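N-acetylmuramoyl-L-alanine amidase AmiD (Escherichia coli, PDB 2WKX) hydrolyses the amide bond between N-acetylmuramoyl residues and L-amino acids in cell-wall glycopeptides, using one zinc ion per subunit. Local coordinates at residues Val33-Ala38 against Gly102-Asn107. Residues are numbered along the deposited sequence; the frame is centred on the assembly and turned at random.
Sequences VIHYTA and GIELEN. With ZN (zinc ion), chain B.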
# COMPACT_ATOMS: atom_id res chain seq x y z
N VAL A 33 -7.99 9.52 6.29
CA VAL A 33 -9.32 8.91 6.53
C VAL A 33 -9.90 9.50 7.82
O VAL A 33 -9.23 9.53 8.89
CB VAL A 33 -9.27 7.36 6.63
CG1 VAL A 33 -10.70 6.79 6.79
CG2 VAL A 33 -8.53 6.71 5.41
N ILE A 34 -11.16 9.95 7.72
CA ILE A 34 -11.88 10.51 8.87
C ILE A 34 -12.89 9.48 9.41
O ILE A 34 -13.65 8.86 8.62
CB ILE A 34 -12.62 11.86 8.52
CG1 ILE A 34 -11.69 12.83 7.78
CG2 ILE A 34 -13.29 12.51 9.77
CD1 ILE A 34 -10.40 13.27 8.59
N HIS A 35 -12.87 9.31 10.72
CA HIS A 35 -13.70 8.35 11.45
C HIS A 35 -14.47 9.04 12.57
O HIS A 35 -14.09 10.13 13.04
CB HIS A 35 -12.83 7.28 12.15
CG HIS A 35 -11.91 6.51 11.25
ND1 HIS A 35 -12.26 5.30 10.70
CD2 HIS A 35 -10.63 6.76 10.85
CE1 HIS A 35 -11.26 4.85 9.96
NE2 HIS A 35 -10.26 5.70 10.05
N TYR A 36 -15.56 8.42 13.03
CA TYR A 36 -16.03 8.68 14.40
C TYR A 36 -15.80 7.46 15.28
O TYR A 36 -15.71 6.31 14.80
CB TYR A 36 -17.49 9.19 14.49
CG TYR A 36 -18.58 8.36 13.82
CD1 TYR A 36 -18.80 7.02 14.15
CD2 TYR A 36 -19.43 8.95 12.88
CE1 TYR A 36 -19.82 6.26 13.53
CE2 TYR A 36 -20.47 8.21 12.26
CZ TYR A 36 -20.65 6.87 12.59
OH TYR A 36 -21.63 6.13 11.97
N THR A 37 -15.70 7.69 16.59
CA THR A 37 -15.37 6.62 17.53
C THR A 37 -16.60 5.83 17.97
O THR A 37 -16.46 4.69 18.44
CB THR A 37 -14.72 7.19 18.83
OG1 THR A 37 -15.63 8.09 19.46
CG2 THR A 37 -13.39 7.94 18.55
N ALA A 38 -17.78 6.44 17.85
CA ALA A 38 -19.02 5.90 18.44
C ALA A 38 -18.84 5.54 19.94
O ALA A 38 -19.40 4.55 20.43
CB ALA A 38 -19.52 4.69 17.62
N GLY A 102 -5.06 7.92 9.81
CA GLY A 102 -6.43 7.79 10.29
C GLY A 102 -6.63 8.77 11.44
O GLY A 102 -5.85 8.77 12.41
N ILE A 103 -7.67 9.61 11.32
CA ILE A 103 -8.07 10.54 12.40
C ILE A 103 -9.42 10.08 12.99
O ILE A 103 -10.41 9.97 12.26
CB ILE A 103 -8.16 12.03 11.95
CG1 ILE A 103 -6.77 12.56 11.54
CG2 ILE A 103 -8.76 12.91 13.09
CD1 ILE A 103 -6.81 13.99 10.91
N GLU A 104 -9.42 9.80 14.29
CA GLU A 104 -10.67 9.46 14.99
C GLU A 104 -11.24 10.70 15.69
O GLU A 104 -10.53 11.39 16.46
CB GLU A 104 -10.45 8.34 16.02
CG GLU A 104 -10.31 6.94 15.40
CD GLU A 104 -11.65 6.23 15.18
OE1 GLU A 104 -12.73 6.82 15.42
OE2 GLU A 104 -11.66 5.06 14.76
N LEU A 105 -12.52 10.96 15.41
CA LEU A 105 -13.26 12.03 16.06
C LEU A 105 -14.19 11.45 17.12
O LEU A 105 -15.06 10.64 16.81
CB LEU A 105 -14.06 12.84 15.01
CG LEU A 105 -13.23 13.38 13.83
CD1 LEU A 105 -14.17 14.09 12.87
CD2 LEU A 105 -12.12 14.34 14.31
N GLU A 106 -14.01 11.85 18.38
CA GLU A 106 -14.97 11.44 19.39
C GLU A 106 -16.37 11.99 19.00
O GLU A 106 -16.58 13.21 18.98
CB GLU A 106 -14.57 11.97 20.78
CG GLU A 106 -15.59 11.53 21.84
CD GLU A 106 -15.52 12.37 23.11
OE1 GLU A 106 -16.38 12.15 23.97
OE2 GLU A 106 -14.61 13.21 23.23
N ASN A 107 -17.31 11.08 18.76
CA ASN A 107 -18.67 11.43 18.31
C ASN A 107 -19.49 10.15 18.40
O ASN A 107 -18.97 9.08 18.08
CB ASN A 107 -18.63 11.99 16.87
CG ASN A 107 -20.02 12.30 16.29
OD1 ASN A 107 -20.68 11.41 15.76
ND2 ASN A 107 -20.44 13.56 16.37
ZN ZN B . -14.15 4.31 10.91
O HOH W 1 -14.21 3.89 15.27
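The backbone N of I103 meets V33 O at 2.9 Å in an almost straight bond and opens a parallel ladder between strands 31-36 and 100-105. I103 O takes the next rung from H35 N; L105 N to H35 O and T37 N to L105 O continue it. Beyond the strand ends A38 N bonds weakly to N107 O.

H35 and E104, paired across the strands, project from the same face, their side chains crossing at a slant. With CG beside the backbone N (chi1 -57°), the H35 imidazole sets ND1 on the zinc ion at 2.1 Å. I103 O lies in plane at the ring edge, 3.5 Å from H35 CD2. H151 and D161 also bind the metal, and H35 NE2 is hydrogen-bonded to H84 ND1. E104 is the catalytic proton acceptor. Its chain bends at chi2 (-87°), which lays the carboxylate against H35 CB, 3.3 Å from E104 OE1, its plane 22° from that of the ring. One water donates to both E104 OE2 (2.9 Å) and Y36 O, linking the carboxylate to the neighbouring strand; T37 CG2 packs against OE1. An alanine here would remove the carboxylate, and would probably leave the water held by Y36 O without its second acceptor and open a gap beside H35 CB and T37 CG2.

On the opposite face I34 CG2 touches L105 CD1 at 3.6 Å, and I103 packs against helix 124-141. Adjacent central strands thus place a zinc ligand beside the proton acceptor, the active-site arrangement of the zinc-dependent amidase 2 (PGRP-like) fold.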